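Local atomic coordinates of CurF (Lyngbya majuscula, PDB entry 5DP2), a protein that binds NADP and acts in curacin A biosynthesis as an enoyl-acyl carrier protein reductase-type enzyme that forms a cyclopropane ring. Residues P192-V197 with Q329-I334. Sequence-based numbering, arbitrary orientation.
Sequences PHKISV and QHSKHI. With NAP (NADP nicotinamide-adenine-dinucleotide phosphate), chain B.
Lys-194 reaches from segment 192-197 to the backbone of Ser-331 and His-333 and to the 2'-phosphate of the bound NADP. Its CB points toward the 329-334 loop. CG of Lys-194 lies over one face of the His-193 ring, near the rim. CD of Lys-194 passes CD1 of Ile-334 at 3.9 Å. The chain is extended beyond CG, and chi4 (-173°) puts NZ anti to CG. CE of Lys-194 lies 3.3 Å from O of Ser-331. NZ donates three hydrogen bonds. NZ of Lys-194 meets O of His-333 at 2.8 Å, in the plane of that carbonyl. O of Ser-331 lies 2.9 Å from NZ of Lys-194, which sits above its carbonyl plane. The third bond runs from NZ of Lys-194 to phosphate oxygen O1X of NADP. Ser-331 is the positive-phi residue of the Schellman motif that ends helix 321-329, and OG of Ser-331 donates to O3X of the same phosphate at 2.6 Å. NE2 of His-333 donates a hydrogen bond to O1A of the pyrophosphate at 2.9 Å. Beside the lysine chain, CG1 of Val-197 packs against CD1 of Ile-334. An alanine in place of Lys-194 would probably leave both carbonyls and O1X without this donor and take away the lysine's positive charge beside the phosphate. Contact with the 2'-phosphate, the group that NAD lacks, is consistent with a preference for NADP(H).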
loop_
_atom_site.group_PDB
_atom_site.type_symbol
_atom_site.label_atom_id
_atom_site.label_comp_id
_atom_site.label_asym_id
_atom_site.label_seq_id
_atom_site.Cartn_x
_atom_site.Cartn_y
_atom_site.Cartn_z
ATOM N N PRO A 192 -9.269 18.405 -6.475
ATOM C CA PRO A 192 -9.606 19.133 -7.706
ATOM C C PRO A 192 -8.481 19.244 -8.748
ATOM O O PRO A 192 -8.757 19.125 -9.948
ATOM C CB PRO A 192 -10.068 20.492 -7.182
ATOM C CG PRO A 192 -10.706 20.143 -5.872
ATOM C CD PRO A 192 -9.839 19.076 -5.285
ATOM N N HIS A 193 -7.246 19.490 -8.321
ATOM C CA HIS A 193 -6.176 19.698 -9.263
ATOM C C HIS A 193 -5.633 18.398 -9.869
ATOM O O HIS A 193 -4.796 18.464 -10.767
ATOM C CB HIS A 193 -5.032 20.527 -8.664
ATOM C CG HIS A 193 -4.195 19.793 -7.679
ATOM N ND1 HIS A 193 -4.626 19.500 -6.410
ATOM C CD2 HIS A 193 -2.936 19.310 -7.784
ATOM C CE1 HIS A 193 -3.658 18.869 -5.773
ATOM N NE2 HIS A 193 -2.626 18.741 -6.586
ATOM N N LYS A 194 -6.088 17.247 -9.369
ATOM C CA LYS A 194 -5.722 15.945 -9.923
ATOM C C LYS A 194 -6.807 15.335 -10.791
ATOM O O LYS A 194 -6.558 14.315 -11.445
ATOM C CB LYS A 194 -5.327 14.974 -8.797
ATOM C CG LYS A 194 -4.193 15.484 -7.927
ATOM C CD LYS A 194 -3.756 14.461 -6.883
ATOM C CE LYS A 194 -2.767 15.048 -5.893
ATOM N NZ LYS A 194 -2.216 14.009 -4.975
ATOM N N ILE A 195 -7.994 15.946 -10.835
ATOM C CA ILE A 195 -9.099 15.374 -11.616
ATOM C C ILE A 195 -8.722 15.210 -13.078
ATOM O O ILE A 195 -8.955 14.156 -13.673
ATOM C CB ILE A 195 -10.381 16.226 -11.435
ATOM C CG1 ILE A 195 -10.918 16.032 -10.002
ATOM C CG2 ILE A 195 -11.426 15.858 -12.489
ATOM C CD1 ILE A 195 -12.113 16.898 -9.637
ATOM N N SER A 196 -8.141 16.249 -13.679
ATOM C CA SER A 196 -7.782 16.204 -15.080
ATOM C C SER A 196 -6.791 15.086 -15.365
ATOM O O SER A 196 -6.827 14.470 -16.452
ATOM C CB SER A 196 -7.168 17.561 -15.494
ATOM O OG SER A 196 -5.971 17.841 -14.757
ATOM N N VAL A 197 -5.891 14.843 -14.421
ATOM C CA VAL A 197 -4.889 13.808 -14.576
ATOM C C VAL A 197 -5.569 12.428 -14.667
ATOM O O VAL A 197 -5.239 11.604 -15.524
ATOM C CB VAL A 197 -3.852 13.853 -13.416
ATOM C CG1 VAL A 197 -2.836 12.727 -13.554
ATOM C CG2 VAL A 197 -3.153 15.206 -13.357
ATOM N N GLN A 329 3.246 13.539 2.373
ATOM C CA GLN A 329 2.464 14.281 3.368
ATOM C C GLN A 329 1.643 15.408 2.740
ATOM O O GLN A 329 0.475 15.580 3.084
ATOM C CB GLN A 329 3.400 14.879 4.402
ATOM C CG GLN A 329 2.695 15.684 5.477
ATOM C CD GLN A 329 3.632 16.551 6.307
ATOM O OE1 GLN A 329 4.741 16.900 5.871
ATOM N NE2 GLN A 329 3.185 16.921 7.496
ATOM N N HIS A 330 2.269 16.169 1.841
ATOM C CA HIS A 330 1.616 17.291 1.153
ATOM C C HIS A 330 0.823 16.855 -0.072
ATOM O O HIS A 330 0.224 17.684 -0.739
ATOM C CB HIS A 330 2.657 18.349 0.777
ATOM C CG HIS A 330 3.294 19.022 1.944
ATOM N ND1 HIS A 330 2.628 19.267 3.126
ATOM C CD2 HIS A 330 4.553 19.474 2.116
ATOM C CE1 HIS A 330 3.459 19.834 3.979
ATOM N NE2 HIS A 330 4.625 19.987 3.383
ATOM N N SER A 331 0.815 15.547 -0.338
ATOM C CA SER A 331 0.014 14.934 -1.364
ATOM C C SER A 331 0.260 15.520 -2.728
ATOM O O SER A 331 -0.675 15.899 -3.440
ATOM C CB SER A 331 -1.451 14.998 -1.011
ATOM O OG SER A 331 -2.064 13.884 -1.594
ATOM N N LYS A 332 1.535 15.621 -3.080
ATOM C CA LYS A 332 1.974 16.214 -4.330
ATOM C C LYS A 332 2.016 15.239 -5.488
ATOM O O LYS A 332 2.453 15.599 -6.580
ATOM C CB LYS A 332 3.371 16.836 -4.137
ATOM C CG LYS A 332 3.418 17.948 -3.128
ATOM C CD LYS A 332 4.834 18.490 -3.020
ATOM C CE LYS A 332 4.918 19.760 -2.228
ATOM N NZ LYS A 332 6.279 20.360 -2.326
ATOM N N HIS A 333 1.564 14.017 -5.241
ATOM C CA HIS A 333 1.870 12.876 -6.104
ATOM C C HIS A 333 0.670 12.306 -6.858
ATOM O O HIS A 333 -0.485 12.520 -6.546
ATOM C CB HIS A 333 2.436 11.767 -5.212
ATOM C CG HIS A 333 1.438 11.240 -4.248
ATOM N ND1 HIS A 333 0.706 12.064 -3.407
ATOM C CD2 HIS A 333 1.000 9.975 -4.043
ATOM C CE1 HIS A 333 -0.139 11.304 -2.731
ATOM N NE2 HIS A 333 0.025 10.035 -3.088
ATOM N N ILE A 334 1.019 11.503 -7.869
ATOM C CA ILE A 334 0.133 10.504 -8.458
ATOM C C ILE A 334 0.882 9.171 -8.356
ATOM O O ILE A 334 2.015 9.070 -8.860
ATOM C CB ILE A 334 -0.172 10.780 -9.943
ATOM C CG1 ILE A 334 -0.742 12.182 -10.158
ATOM C CG2 ILE A 334 -1.048 9.670 -10.521
ATOM C CD1 ILE A 334 -2.151 12.326 -9.682
HETATM P PA NAP B . -1.825 7.498 -0.844
HETATM O O1A NAP B . -0.794 7.568 -1.917
HETATM O O2A NAP B . -3.202 7.059 -1.186
HETATM O O5B NAP B . -1.847 8.926 -0.127
HETATM C C5B NAP B . -2.938 9.316 0.718
HETATM C C4B NAP B . -4.178 9.697 -0.061
HETATM O O4B NAP B . -5.115 10.239 0.841
HETATM C C3B NAP B . -3.941 10.707 -1.145
HETATM O O3B NAP B . -4.228 10.087 -2.400
HETATM C C2B NAP B . -4.910 11.866 -0.845
HETATM O O2B NAP B . -5.692 12.356 -1.896
HETATM C C1B NAP B . -5.876 11.251 0.148
HETATM N N9A NAP B . -6.348 12.164 1.181
HETATM C C8A NAP B . -5.721 12.462 2.371
HETATM N N7A NAP B . -6.455 13.347 3.086
HETATM C C5A NAP B . -7.552 13.601 2.359
HETATM C C6A NAP B . -8.706 14.421 2.535
HETATM N N6A NAP B . -8.844 15.158 3.655
HETATM N N1A NAP B . -9.629 14.427 1.581
HETATM C C2A NAP B . -9.460 13.682 0.483
HETATM N N3A NAP B . -8.429 12.878 0.207
HETATM C C4A NAP B . -7.481 12.858 1.131
HETATM O O3 NAP B . -1.291 6.570 0.358
HETATM P PN NAP B . -1.226 4.973 0.462
HETATM O O1N NAP B . 0.040 4.632 1.148
HETATM O O2N NAP B . -1.522 4.344 -0.868
HETATM O O5D NAP B . -2.389 4.692 1.472
HETATM C C5D NAP B . -3.750 4.959 1.061
HETATM C C4D NAP B . -4.671 4.991 2.306
HETATM O O4D NAP B . -4.964 3.664 2.657
HETATM C C3D NAP B . -4.039 5.615 3.557
HETATM O O3D NAP B . -5.096 6.164 4.356
HETATM C C2D NAP B . -3.377 4.437 4.225
HETATM O O2D NAP B . -3.235 4.668 5.630
HETATM C C1D NAP B . -4.336 3.321 3.904
HETATM N N1N NAP B . -3.837 1.946 3.688
HETATM C C2N NAP B . -4.365 0.926 4.403
HETATM C C3N NAP B . -3.951 -0.392 4.236
HETATM C C7N NAP B . -4.569 -1.478 5.047
HETATM O O7N NAP B . -4.008 -2.551 4.984
HETATM N N7N NAP B . -5.688 -1.210 5.772
HETATM C C4N NAP B . -2.954 -0.674 3.295
HETATM C C5N NAP B . -2.428 0.389 2.572
HETATM C C6N NAP B . -2.882 1.698 2.775
HETATM P P2B NAP B . -5.146 13.301 -3.064
HETATM O O1X NAP B . -4.199 12.453 -3.902
HETATM O O2X NAP B . -6.405 13.683 -3.790
HETATM O O3X NAP B . -4.437 14.457 -2.400
#